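Side-chain contacts in methyltransferase 1 (Methanosarcina barkeri, PDB 2I2X), which catalyses methyl transfer from methanol to the cob(I)amide carried by its partner corrinoid protein MtaC in methanol-dependent methanogenesis: residues Lys60-Ile65 / Glu86-Met91; Glu56-Glu61 / Pro95-Glu100; Pro47-Gly52 / Ser314-Gly319; Glu148-Cys153 / Leu161-Met166. All blocks are in the same frame, centred on the assembly; numbering follows the deposited sequence.

Contact 1: Lys60-Ile65 / Glu86-Met91. With K (potassium ion), chain S.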
loop_
_atom_site.group_PDB
_atom_site.type_symbol
_atom_site.label_atom_id
_atom_site.label_comp_id
_atom_site.label_asym_id
_atom_site.label_seq_id
_atom_site.Cartn_x
_atom_site.Cartn_y
_atom_site.Cartn_z
ATOM N N LYS A 60 10.171 14.257 -15.662
ATOM C CA LYS A 60 8.811 14.652 -15.333
ATOM C C LYS A 60 8.164 13.726 -14.283
ATOM O O LYS A 60 7.616 14.202 -13.288
ATOM C CB LYS A 60 7.970 14.741 -16.621
ATOM C CG LYS A 60 6.578 15.264 -16.433
ATOM C CD LYS A 60 6.592 16.617 -15.779
ATOM C CE LYS A 60 5.176 17.179 -15.658
ATOM N NZ LYS A 60 5.222 18.509 -14.957
ATOM N N GLU A 61 8.239 12.419 -14.512
ATOM C CA GLU A 61 7.673 11.434 -13.600
ATOM C C GLU A 61 8.266 11.604 -12.188
ATOM O O GLU A 61 7.516 11.616 -11.199
ATOM C CB GLU A 61 7.897 10.022 -14.138
ATOM C CG GLU A 61 7.288 8.905 -13.322
ATOM C CD GLU A 61 5.924 8.467 -13.849
ATOM O OE1 GLU A 61 5.135 9.360 -14.262
ATOM O OE2 GLU A 61 5.634 7.231 -13.843
ATOM N N TYR A 62 9.591 11.772 -12.110
ATOM C CA TYR A 62 10.266 11.963 -10.839
ATOM C C TYR A 62 9.880 13.276 -10.171
ATOM O O TYR A 62 9.818 13.356 -8.940
ATOM C CB TYR A 62 11.793 11.838 -10.967
ATOM C CG TYR A 62 12.289 10.418 -11.105
ATOM C CD1 TYR A 62 12.145 9.499 -10.063
ATOM C CD2 TYR A 62 12.941 10.005 -12.257
ATOM C CE1 TYR A 62 12.622 8.180 -10.176
ATOM C CE2 TYR A 62 13.422 8.695 -12.402
ATOM C CZ TYR A 62 13.259 7.780 -11.352
ATOM O OH TYR A 62 13.726 6.496 -11.497
ATOM N N GLU A 63 9.619 14.304 -10.972
ATOM C CA GLU A 63 9.081 15.543 -10.421
ATOM C C GLU A 63 7.720 15.311 -9.802
ATOM O O GLU A 63 7.408 15.863 -8.748
ATOM C CB GLU A 63 9.012 16.639 -11.473
ATOM C CG GLU A 63 10.366 17.261 -11.686
ATOM C CD GLU A 63 10.378 18.397 -12.681
ATOM O OE1 GLU A 63 9.687 18.329 -13.710
ATOM O OE2 GLU A 63 11.118 19.366 -12.437
ATOM N N ARG A 64 6.909 14.486 -10.438
ATOM C CA ARG A 64 5.580 14.242 -9.907
ATOM C C ARG A 64 5.695 13.472 -8.593
ATOM O O ARG A 64 4.985 13.783 -7.633
ATOM C CB ARG A 64 4.711 13.485 -10.919
ATOM C CG ARG A 64 4.174 14.360 -12.034
ATOM C CD ARG A 64 3.612 13.528 -13.179
ATOM N NE ARG A 64 2.936 14.421 -14.106
ATOM C CZ ARG A 64 2.374 14.080 -15.260
ATOM N NH1 ARG A 64 2.400 12.819 -15.684
ATOM N NH2 ARG A 64 1.770 15.030 -15.984
ATOM N N ILE A 65 6.614 12.499 -8.564
ATOM C CA ILE A 65 6.841 11.650 -7.399
ATOM C C ILE A 65 7.261 12.547 -6.230
ATOM O O ILE A 65 6.690 12.465 -5.133
ATOM C CB ILE A 65 7.904 10.538 -7.690
ATOM C CG1 ILE A 65 7.336 9.454 -8.626
ATOM C CG2 ILE A 65 8.372 9.892 -6.418
ATOM C CD1 ILE A 65 8.418 8.604 -9.345
ATOM N N GLU A 86 16.184 4.817 -6.942
ATOM C CA GLU A 86 16.968 3.725 -7.501
ATOM C C GLU A 86 17.006 3.860 -8.985
ATOM O O GLU A 86 16.023 3.582 -9.629
ATOM C CB GLU A 86 16.359 2.375 -7.159
ATOM C CG GLU A 86 16.388 2.106 -5.674
ATOM C CD GLU A 86 15.868 0.750 -5.299
ATOM O OE1 GLU A 86 14.696 0.429 -5.602
ATOM O OE2 GLU A 86 16.634 -0.013 -4.669
ATOM N N HIS A 87 18.153 4.239 -9.537
ATOM C CA HIS A 87 18.316 4.383 -10.988
ATOM C C HIS A 87 17.670 3.255 -11.781
ATOM O O HIS A 87 17.919 2.103 -11.505
ATOM C CB HIS A 87 19.799 4.498 -11.346
ATOM C CG HIS A 87 20.403 5.828 -11.015
ATOM N ND1 HIS A 87 21.536 6.307 -11.636
ATOM C CD2 HIS A 87 20.019 6.798 -10.145
ATOM C CE1 HIS A 87 21.835 7.502 -11.154
ATOM N NE2 HIS A 87 20.933 7.821 -10.246
ATOM N N VAL A 88 16.793 3.589 -12.726
ATOM C CA VAL A 88 16.563 2.706 -13.880
ATOM C C VAL A 88 17.884 2.667 -14.660
ATOM O O VAL A 88 18.676 3.613 -14.591
ATOM C CB VAL A 88 15.423 3.192 -14.824
ATOM C CG1 VAL A 88 14.083 3.186 -14.113
ATOM C CG2 VAL A 88 15.742 4.550 -15.400
ATOM N N GLN A 89 18.122 1.600 -15.414
ATOM C CA GLN A 89 19.463 1.358 -15.985
ATOM C C GLN A 89 19.941 2.546 -16.811
ATOM O O GLN A 89 21.133 2.914 -16.767
ATOM C CB GLN A 89 19.503 0.057 -16.795
ATOM C CG GLN A 89 18.550 0.024 -18.013
ATOM C CD GLN A 89 19.088 0.799 -19.241
ATOM O OE1 GLN A 89 20.307 1.057 -19.373
ATOM N NE2 GLN A 89 18.173 1.182 -20.136
ATOM N N GLN A 90 19.005 3.167 -17.528
ATOM C CA GLN A 90 19.355 4.254 -18.429
ATOM C C GLN A 90 19.887 5.477 -17.713
ATOM O O GLN A 90 20.651 6.241 -18.300
ATOM C CB GLN A 90 18.208 4.615 -19.392
ATOM C CG GLN A 90 16.917 5.054 -18.730
ATOM C CD GLN A 90 15.815 3.986 -18.780
ATOM O OE1 GLN A 90 15.987 2.834 -18.338
ATOM N NE2 GLN A 90 14.660 4.383 -19.304
ATOM N N MET A 91 19.529 5.634 -16.440
ATOM C CA MET A 91 20.013 6.765 -15.639
ATOM C C MET A 91 21.475 6.618 -15.229
ATOM O O MET A 91 22.130 7.597 -14.848
ATOM C CB MET A 91 19.166 6.935 -14.388
ATOM C CG MET A 91 17.785 7.484 -14.680
ATOM S SD MET A 91 16.619 7.229 -13.344
ATOM C CE MET A 91 17.348 8.233 -12.037
HETATM K K K S . 16.344 -2.335 -4.564
#
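Tyr62 carries almost all of this contact, and its main partner is Met91. Lys60 and, one turn on, Arg64 take no part in it; Lys60 NZ and Arg64 NE each form a salt bridge with the C-terminal carboxylate of His258 of a neighbouring subunit. Between them, Tyr62 reaches across with CG anti to its carbonyl carbon (chi1 -76°). Its hydroxyl end meets the sulfur: Met91 SD lies 3.5 Å from Tyr62 OH and 3.6 Å from Tyr62 CE2. This is a Met-aromatic contact, with the sulfur 4.8 Å from the ring centroid and set obliquely to it. Met91 comes from the opposite direction, and its chain bends at the sulfur (chi3 65°). Tyr62 OH also lies 4.2 Å from Val88 CG1. The segment 86-91 begins at Glu86, which starts its side chain away from the helix. Its OE2 binds potassium at 2.3 Å and accepts a hydrogen bond from Lys267, while Glu164 and Glu313 also bind the ion. The arrangement is that of a TIM barrel: helix 55-76 packs outside, next to the turn after strand 80-86, and the strand end supplies a metal ligand.

Contact 2: Glu56-Glu61 / Pro95-Glu100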
loop_
_atom_site.group_PDB
_atom_site.type_symbol
_atom_site.label_atom_id
_atom_site.label_comp_id
_atom_site.label_asym_id
_atom_site.label_seq_id
_atom_site.Cartn_x
_atom_site.Cartn_y
_atom_site.Cartn_z
ATOM N N GLU A 56 13.047 13.418 -20.807
ATOM C CA GLU A 56 12.199 14.489 -20.293
ATOM C C GLU A 56 10.951 13.937 -19.581
ATOM O O GLU A 56 10.516 14.475 -18.558
ATOM C CB GLU A 56 11.841 15.474 -21.414
ATOM C CG GLU A 56 13.058 16.300 -21.963
ATOM C CD GLU A 56 14.224 15.466 -22.658
ATOM O OE1 GLU A 56 13.979 14.440 -23.384
ATOM O OE2 GLU A 56 15.405 15.879 -22.471
ATOM N N LYS A 57 10.396 12.861 -20.130
ATOM C CA LYS A 57 9.276 12.153 -19.515
ATOM C C LYS A 57 9.701 11.533 -18.177
ATOM O O LYS A 57 8.926 11.530 -17.226
ATOM C CB LYS A 57 8.727 11.071 -20.455
ATOM C CG LYS A 57 7.741 11.566 -21.514
ATOM C CD LYS A 57 7.726 10.639 -22.745
ATOM C CE LYS A 57 6.491 10.895 -23.625
ATOM N NZ LYS A 57 6.429 9.993 -24.825
ATOM N N LEU A 58 10.934 11.022 -18.124
ATOM C CA LEU A 58 11.513 10.466 -16.916
ATOM C C LEU A 58 11.687 11.502 -15.806
ATOM O O LEU A 58 11.235 11.295 -14.679
ATOM C CB LEU A 58 12.854 9.836 -17.251
ATOM C CG LEU A 58 13.350 8.777 -16.282
ATOM C CD1 LEU A 58 12.255 7.769 -15.946
ATOM C CD2 LEU A 58 14.573 8.076 -16.852
ATOM N N ILE A 59 12.353 12.605 -16.140
ATOM C CA ILE A 59 12.499 13.756 -15.255
ATOM C C ILE A 59 11.134 14.232 -14.759
ATOM O O ILE A 59 10.952 14.533 -13.579
ATOM C CB ILE A 59 13.236 14.913 -15.972
ATOM C CG1 ILE A 59 14.720 14.563 -16.138
ATOM C CG2 ILE A 59 13.042 16.229 -15.217
ATOM C CD1 ILE A 59 15.543 15.520 -17.038
ATOM N N LYS A 60 10.171 14.257 -15.662
ATOM C CA LYS A 60 8.811 14.652 -15.333
ATOM C C LYS A 60 8.164 13.726 -14.283
ATOM O O LYS A 60 7.616 14.202 -13.288
ATOM C CB LYS A 60 7.970 14.741 -16.621
ATOM C CG LYS A 60 6.578 15.264 -16.433
ATOM C CD LYS A 60 6.592 16.617 -15.779
ATOM C CE LYS A 60 5.176 17.179 -15.658
ATOM N NZ LYS A 60 5.222 18.509 -14.957
ATOM N N GLU A 61 8.239 12.419 -14.512
ATOM C CA GLU A 61 7.673 11.434 -13.600
ATOM C C GLU A 61 8.266 11.604 -12.188
ATOM O O GLU A 61 7.516 11.616 -11.199
ATOM C CB GLU A 61 7.897 10.022 -14.138
ATOM C CG GLU A 61 7.288 8.905 -13.322
ATOM C CD GLU A 61 5.924 8.467 -13.849
ATOM O OE1 GLU A 61 5.135 9.360 -14.262
ATOM O OE2 GLU A 61 5.634 7.231 -13.843
ATOM N N PRO A 95 25.313 8.919 -17.431
ATOM C CA PRO A 95 25.432 9.643 -16.151
ATOM C C PRO A 95 24.606 10.945 -16.019
ATOM O O PRO A 95 24.053 11.211 -14.951
ATOM C CB PRO A 95 26.936 9.916 -16.037
ATOM C CG PRO A 95 27.557 8.772 -16.786
ATOM C CD PRO A 95 26.617 8.433 -17.918
ATOM N N SER A 96 24.513 11.737 -17.077
ATOM C CA SER A 96 23.856 13.043 -16.982
ATOM C C SER A 96 22.323 12.894 -16.763
ATOM O O SER A 96 21.685 13.771 -16.213
ATOM C CB SER A 96 24.181 13.912 -18.205
ATOM O OG SER A 96 23.578 13.373 -19.388
ATOM N N TRP A 97 21.759 11.766 -17.179
ATOM C CA TRP A 97 20.355 11.456 -16.889
ATOM C C TRP A 97 20.082 11.389 -15.382
ATOM O O TRP A 97 19.229 12.108 -14.853
ATOM C CB TRP A 97 19.946 10.148 -17.552
ATOM C CG TRP A 97 19.702 10.244 -19.043
ATOM C CD1 TRP A 97 20.478 10.887 -19.977
ATOM C CD2 TRP A 97 18.622 9.645 -19.765
ATOM N NE1 TRP A 97 19.929 10.746 -21.220
ATOM C CE2 TRP A 97 18.791 9.986 -21.123
ATOM C CE3 TRP A 97 17.508 8.874 -19.391
ATOM C CZ2 TRP A 97 17.889 9.575 -22.118
ATOM C CZ3 TRP A 97 16.616 8.456 -20.389
ATOM C CH2 TRP A 97 16.812 8.819 -21.733
ATOM N N GLY A 98 20.812 10.538 -14.688
ATOM C CA GLY A 98 20.722 10.489 -13.246
ATOM C C GLY A 98 21.003 11.834 -12.608
ATOM O O GLY A 98 20.315 12.223 -11.667
ATOM N N ALA A 99 21.999 12.560 -13.116
ATOM C CA ALA A 99 22.317 13.883 -12.559
ATOM C C ALA A 99 21.113 14.830 -12.646
ATOM O O ALA A 99 20.831 15.585 -11.724
ATOM C CB ALA A 99 23.501 14.486 -13.276
ATOM N N GLU A 100 20.410 14.778 -13.764
ATOM C CA GLU A 100 19.372 15.734 -14.017
ATOM C C GLU A 100 18.098 15.381 -13.268
ATOM O O GLU A 100 17.380 16.271 -12.819
ATOM C CB GLU A 100 19.120 15.882 -15.513
ATOM C CG GLU A 100 20.145 16.756 -16.194
ATOM C CD GLU A 100 19.919 16.851 -17.694
ATOM O OE1 GLU A 100 18.800 17.248 -18.129
ATOM O OE2 GLU A 100 20.874 16.534 -18.439
#
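Glu100 OE2 is held in a salt bridge by Lys55, while Glu100 OE1 lies 3.8 Å from Ile59 CD1. The charged pair therefore closes one margin of an otherwise apolar contact. Lys55 stands just before the segment 56-61 on the same helix, so the salt bridge also ties helix 55-76 to helix 95-116. Ile59 touches the base of the glutamate as well, with CD1 3.9 Å from Glu100 CB. Its CG1 branch lies anti to the carbonyl carbon (chi1 -72°) and carries CD1 across to Glu100. The same isoleucine packs on Val101 and Ala104 further along helix 95-116.

The second meeting point is Leu58 with Trp97. The two side chains cross at about a right angle. Leu58 CD2 comes to the edge of the indole, near its plane, 4.0 Å from Trp97 CE3 and 4.1 Å from Trp97 CZ3. The six-membered part of the indole is thus the part that touches. Leu58 also packs on Met91 of the short helix 89-93, and Trp97 in turn packs on Gln90 of that helix.

No hydrogen bond joins the two segments directly. Glu56 OE2 and Glu100 OE1 are 5.7 Å apart, and the charge of Lys55 probably eases the repulsion between these carboxylates. The cohesion of the two segments is therefore that of dispersion, between Leu58 and the indole edge and between Ile59 and the Glu100 side chain, while Lys55, outside both, fixes the acid end of Glu100.

Contact 3: Pro47-Gly52 / Ser314-Gly319. With ZN (zinc ion), chain R.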
loop_
_atom_site.group_PDB
_atom_site.type_symbol
_atom_site.label_atom_id
_atom_site.label_comp_id
_atom_site.label_asym_id
_atom_site.label_seq_id
_atom_site.Cartn_x
_atom_site.Cartn_y
_atom_site.Cartn_z
ATOM N N PRO A 47 9.315 4.591 -11.714
ATOM C CA PRO A 47 8.447 5.196 -12.703
ATOM C C PRO A 47 7.720 4.138 -13.532
ATOM O O PRO A 47 8.083 2.963 -13.504
ATOM C CB PRO A 47 9.399 6.031 -13.560
ATOM C CG PRO A 47 10.755 5.494 -13.322
ATOM C CD PRO A 47 10.747 4.899 -11.938
ATOM N N ARG A 48 6.658 4.538 -14.226
ATOM C CA ARG A 48 5.949 3.615 -15.095
ATOM C C ARG A 48 6.796 3.368 -16.356
ATOM O O ARG A 48 7.629 4.202 -16.676
ATOM C CB ARG A 48 4.573 4.183 -15.438
ATOM C CG ARG A 48 3.587 4.168 -14.295
ATOM C CD ARG A 48 2.488 5.168 -14.524
ATOM N NE ARG A 48 2.914 6.559 -14.346
ATOM C CZ ARG A 48 2.066 7.589 -14.211
ATOM N NH1 ARG A 48 0.751 7.380 -14.209
ATOM N NH2 ARG A 48 2.525 8.828 -14.044
ATOM N N PRO A 49 6.594 2.224 -17.065
ATOM C CA PRO A 49 7.345 1.939 -18.312
ATOM C C PRO A 49 7.347 3.115 -19.300
ATOM O O PRO A 49 8.402 3.442 -19.860
ATOM C CB PRO A 49 6.591 0.762 -18.939
ATOM C CG PRO A 49 5.756 0.196 -17.903
ATOM C CD PRO A 49 5.646 1.143 -16.736
ATOM N N GLU A 50 6.182 3.753 -19.474
ATOM C CA GLU A 50 6.028 4.900 -20.374
ATOM C C GLU A 50 6.987 6.030 -20.054
ATOM O O GLU A 50 7.412 6.741 -20.969
ATOM C CB GLU A 50 4.611 5.490 -20.344
ATOM C CG GLU A 50 3.484 4.500 -20.442
ATOM C CD GLU A 50 2.968 4.092 -19.069
ATOM O OE1 GLU A 50 2.450 4.962 -18.319
ATOM O OE2 GLU A 50 3.069 2.894 -18.757
ATOM N N ALA A 51 7.297 6.223 -18.770
ATOM C CA ALA A 51 8.190 7.318 -18.375
ATOM C C ALA A 51 9.622 7.116 -18.887
ATOM O O ALA A 51 10.387 8.066 -18.991
ATOM C CB ALA A 51 8.169 7.543 -16.857
ATOM N N GLY A 52 9.975 5.885 -19.225
ATOM C CA GLY A 52 11.291 5.606 -19.771
ATOM C C GLY A 52 11.506 5.940 -21.249
ATOM O O GLY A 52 12.624 5.808 -21.743
ATOM N N SER A 314 10.123 -0.524 -2.626
ATOM C CA SER A 314 9.767 -0.050 -3.943
ATOM C C SER A 314 8.279 -0.242 -4.235
ATOM O O SER A 314 7.649 -1.188 -3.750
ATOM C CB SER A 314 10.564 -0.791 -5.001
ATOM O OG SER A 314 10.497 -0.035 -6.195
ATOM N N VAL A 315 7.738 0.649 -5.051
ATOM C CA VAL A 315 6.388 0.530 -5.548
ATOM C C VAL A 315 6.334 1.313 -6.857
ATOM O O VAL A 315 7.025 2.340 -7.005
ATOM C CB VAL A 315 5.379 1.122 -4.531
ATOM C CG1 VAL A 315 5.594 2.667 -4.356
ATOM C CG2 VAL A 315 3.908 0.761 -4.893
ATOM N N GLU A 316 5.522 0.841 -7.804
ATOM C CA GLU A 316 5.286 1.601 -9.030
ATOM C C GLU A 316 4.537 2.889 -8.736
ATOM O O GLU A 316 3.611 2.897 -7.947
ATOM C CB GLU A 316 4.493 0.801 -10.059
ATOM C CG GLU A 316 4.337 1.583 -11.356
ATOM C CD GLU A 316 3.502 0.875 -12.350
ATOM O OE1 GLU A 316 4.087 0.421 -13.363
ATOM O OE2 GLU A 316 2.263 0.750 -12.103
ATOM N N TYR A 317 4.938 3.971 -9.376
ATOM C CA TYR A 317 4.202 5.200 -9.242
ATOM C C TYR A 317 2.871 5.118 -10.014
ATOM O O TYR A 317 2.872 5.142 -11.256
ATOM C CB TYR A 317 5.042 6.376 -9.735
ATOM C CG TYR A 317 4.360 7.704 -9.600
ATOM C CD1 TYR A 317 3.960 8.181 -8.344
ATOM C CD2 TYR A 317 4.124 8.505 -10.724
ATOM C CE1 TYR A 317 3.326 9.428 -8.200
ATOM C CE2 TYR A 317 3.497 9.782 -10.596
ATOM C CZ TYR A 317 3.104 10.223 -9.323
ATOM O OH TYR A 317 2.483 11.441 -9.183
ATOM N N HIS A 318 1.756 4.994 -9.296
ATOM C CA HIS A 318 0.437 5.029 -9.923
ATOM C C HIS A 318 -0.666 5.439 -8.943
ATOM O O HIS A 318 -0.393 5.645 -7.750
ATOM C CB HIS A 318 0.116 3.713 -10.678
ATOM C CG HIS A 318 -0.070 2.504 -9.804
ATOM N ND1 HIS A 318 0.716 1.374 -9.928
ATOM C CD2 HIS A 318 -0.971 2.230 -8.822
ATOM C CE1 HIS A 318 0.315 0.464 -9.057
ATOM N NE2 HIS A 318 -0.699 0.961 -8.366
ATOM N N GLY A 319 -1.896 5.577 -9.443
ATOM C CA GLY A 319 -3.038 6.037 -8.633
ATOM C C GLY A 319 -3.627 4.949 -7.738
ATOM O O GLY A 319 -3.731 3.800 -8.169
HETATM ZN ZN ZN R . -1.560 -0.027 -6.870
HETATM O O HOH W 1 6.822 -0.057 -13.296
#
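Arg48 lays its side chain across the backbone carbonyl of Tyr317, with both CG and CD of Arg48 3.3 Å from Tyr317 O. The bend at chi3 (-73°) turns the guanidinium so that this oxygen sits over one of its faces. Arg48 NE is near the oxygen but poorly angled for a hydrogen bond. Arg48 NH2 continues to the tyrosine ring, 3.7 Å from both Tyr317 CD2 and CE2. Guanidinium and ring planes are 85° apart. The charge of Arg48 is answered by Glu61, which forms a salt bridge to NH2, while Tyr317 OH hydrogen-bonds Asp68.

Glu316 crosses Arg48 at about a right angle, its CD 3.8 Å from Arg48 CG. One water donates to Glu316 OE1 at 2.8 Å and, over a longer distance, to Pro47 O, and so bridges the loops. Glu316 OE2 accepts a hydrogen bond of 2.7 Å from His318 ND1 on its anti lone pair; the N-H...O angle is 156°. His318 NE2 binds zinc at 2.0 Å, together with Glu320 and the same two residues of the second subunit. Glu316 is thus a second-shell residue: it orients the imidazole and probably makes His318 a stronger zinc ligand at this inter-subunit site.

Contact 4: Glu148-Cys153 / Leu161-Met166. With ZN (zinc ion), chain Q; K (potassium ion), chain S.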
loop_
_atom_site.group_PDB
_atom_site.type_symbol
_atom_site.label_atom_id
_atom_site.label_comp_id
_atom_site.label_asym_id
_atom_site.label_seq_id
_atom_site.Cartn_x
_atom_site.Cartn_y
_atom_site.Cartn_z
ATOM N N GLU A 148 31.299 7.790 -12.966
ATOM C CA GLU A 148 30.743 9.051 -13.447
ATOM C C GLU A 148 29.304 9.200 -12.971
ATOM O O GLU A 148 28.852 10.310 -12.690
ATOM C CB GLU A 148 30.731 9.107 -14.972
ATOM C CG GLU A 148 32.045 9.370 -15.644
ATOM C CD GLU A 148 31.943 9.352 -17.180
ATOM O OE1 GLU A 148 31.015 9.996 -17.736
ATOM O OE2 GLU A 148 32.808 8.705 -17.825
ATOM N N ALA A 149 28.574 8.089 -12.897
ATOM C CA ALA A 149 27.217 8.159 -12.400
ATOM C C ALA A 149 27.198 8.649 -10.939
ATOM O O ALA A 149 26.423 9.561 -10.597
ATOM C CB ALA A 149 26.483 6.837 -12.573
ATOM N N PHE A 150 28.065 8.079 -10.102
ATOM C CA PHE A 150 28.115 8.486 -8.708
ATOM C C PHE A 150 28.495 9.946 -8.640
ATOM O O PHE A 150 27.863 10.711 -7.939
ATOM C CB PHE A 150 29.113 7.668 -7.875
ATOM C CG PHE A 150 28.653 6.286 -7.536
ATOM C CD1 PHE A 150 27.801 6.058 -6.445
ATOM C CD2 PHE A 150 29.108 5.189 -8.280
ATOM C CE1 PHE A 150 27.377 4.773 -6.117
ATOM C CE2 PHE A 150 28.681 3.878 -7.960
ATOM C CZ PHE A 150 27.803 3.680 -6.875
ATOM N N GLU A 151 29.515 10.366 -9.364
ATOM C CA GLU A 151 29.937 11.731 -9.113
ATOM C C GLU A 151 29.036 12.817 -9.724
ATOM O O GLU A 151 28.896 13.902 -9.164
ATOM C CB GLU A 151 31.428 11.920 -9.361
ATOM C CG GLU A 151 31.834 12.745 -10.509
ATOM C CD GLU A 151 33.369 12.834 -10.571
ATOM O OE1 GLU A 151 33.959 13.705 -9.873
ATOM O OE2 GLU A 151 33.969 12.014 -11.308
ATOM N N GLN A 152 28.398 12.497 -10.846
ATOM C CA GLN A 152 27.492 13.426 -11.483
ATOM C C GLN A 152 26.251 13.641 -10.630
ATOM O O GLN A 152 25.816 14.786 -10.469
ATOM C CB GLN A 152 27.114 12.958 -12.880
ATOM C CG GLN A 152 28.232 13.097 -13.896
ATOM C CD GLN A 152 28.551 14.533 -14.161
ATOM O OE1 GLN A 152 27.649 15.332 -14.466
ATOM N NE2 GLN A 152 29.839 14.896 -14.033
ATOM N N CYS A 153 25.702 12.554 -10.072
ATOM C CA CYS A 153 24.539 12.642 -9.186
ATOM C C CYS A 153 24.904 13.371 -7.920
ATOM O O CYS A 153 24.096 14.135 -7.368
ATOM C CB CYS A 153 24.017 11.266 -8.828
ATOM S SG CYS A 153 23.249 10.469 -10.229
ATOM N N LEU A 161 24.857 8.256 -1.331
ATOM C CA LEU A 161 25.224 7.461 -2.494
ATOM C C LEU A 161 25.237 5.983 -2.137
ATOM O O LEU A 161 25.812 5.607 -1.122
ATOM C CB LEU A 161 26.611 7.881 -3.013
ATOM C CG LEU A 161 26.854 9.363 -3.322
ATOM C CD1 LEU A 161 28.296 9.599 -3.750
ATOM C CD2 LEU A 161 25.886 9.880 -4.393
ATOM N N SER A 162 24.624 5.152 -2.973
ATOM C CA SER A 162 24.510 3.732 -2.719
ATOM C C SER A 162 24.528 3.001 -4.051
ATOM O O SER A 162 24.392 3.630 -5.116
ATOM C CB SER A 162 23.167 3.444 -2.061
ATOM O OG SER A 162 23.205 3.607 -0.656
ATOM N N VAL A 163 24.672 1.678 -3.984
ATOM C CA VAL A 163 24.516 0.799 -5.140
ATOM C C VAL A 163 24.140 -0.544 -4.567
ATOM O O VAL A 163 24.471 -0.831 -3.429
ATOM C CB VAL A 163 25.843 0.642 -5.988
ATOM C CG1 VAL A 163 27.031 0.338 -5.118
ATOM C CG2 VAL A 163 25.698 -0.472 -7.040
ATOM N N GLU A 164 23.452 -1.354 -5.350
ATOM C CA GLU A 164 23.287 -2.763 -5.025
ATOM C C GLU A 164 24.245 -3.544 -5.922
ATOM O O GLU A 164 23.899 -3.869 -7.055
ATOM C CB GLU A 164 21.864 -3.214 -5.325
ATOM C CG GLU A 164 20.864 -2.148 -5.067
ATOM C CD GLU A 164 19.565 -2.687 -4.519
ATOM O OE1 GLU A 164 19.386 -3.909 -4.453
ATOM O OE2 GLU A 164 18.690 -1.881 -4.154
ATOM N N SER A 165 25.446 -3.820 -5.437
ATOM C CA SER A 165 26.492 -4.339 -6.328
ATOM C C SER A 165 26.455 -5.857 -6.567
ATOM O O SER A 165 25.905 -6.597 -5.764
ATOM C CB SER A 165 27.877 -3.833 -5.932
ATOM O OG SER A 165 28.232 -4.193 -4.620
ATOM N N MET A 166 27.035 -6.295 -7.682
ATOM C CA MET A 166 26.843 -7.634 -8.201
ATOM C C MET A 166 28.033 -8.600 -7.991
ATOM O O MET A 166 28.018 -9.743 -8.483
ATOM C CB MET A 166 26.539 -7.554 -9.697
ATOM C CG MET A 166 25.290 -6.801 -10.124
ATOM S SD MET A 166 25.187 -6.707 -11.967
ATOM C CE MET A 166 26.724 -5.879 -12.429
HETATM ZN ZN ZN Q . 17.709 -4.525 -3.306
HETATM K K K S . 16.344 -2.335 -4.564
#
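Phe150 has CG anti to its carbonyl carbon (chi1 -75°) and its ring turned by chi2 of -83°, which sends the ring edge along strand 160-163. Three successive strand residues meet the ring, two of them at its edge. Phe150 CD1 lies 4.1 Å from Leu161 CB, which approaches near the ring plane. Phe150 CE1 lies 3.3 Å from Ser162 O, a carbonyl set obliquely to the ring. Phe150 CZ lies 3.7 Å from Val163 CB, in plane with the ring, and the valine side chain crosses the phenyl group at about a right angle. Leu161 also returns toward the helix, with CD2 4.1 Å from Phe150 O. The contact is buried and mostly apolar, and no hydrogen bond links the segments.

Ser162 points to the other side of the strand, where its OG bonds Gly216 O and Arg123. Ile203 of helix 181-210 and Ile126 of strand 119-126 also pack on Phe150. The axes of helix 148-153 and strand 161-163 pass 9.6 Å apart at 152°, nearly antiparallel. Just beyond the strand, Glu164 OE1 binds zinc at 2.1 Å, with Cys220 and Cys269. Its OE2 binds potassium at 2.4 Å, with Glu86 and Glu313. This is the helix-to-strand packing of a beta-alpha-beta unit in a TIM barrel, with the metal-binding Glu164 just beyond the C-terminal end of the strand.

All four contacts lie in the TIM-barrel part of the chain. Contact 3 joins a loop after strand 40-43 to one after strand 309-311, so it closes a long loop that encloses the other three. Contacts 1 and 2 both start from helix 55-76, with centres about 6 Å apart, and continue to the successive helices 89-93 and 95-116. Contact 4 follows them in series, on helix 143-155 and strand 160-163, its centre about 15 Å from theirs. Contacts 1 and 4 share the potassium ion, whereas contact 3 holds a different zinc between subunits. The contacts thus lie between the metal site at the strand ends and the zinc site shared by two MtaB subunits.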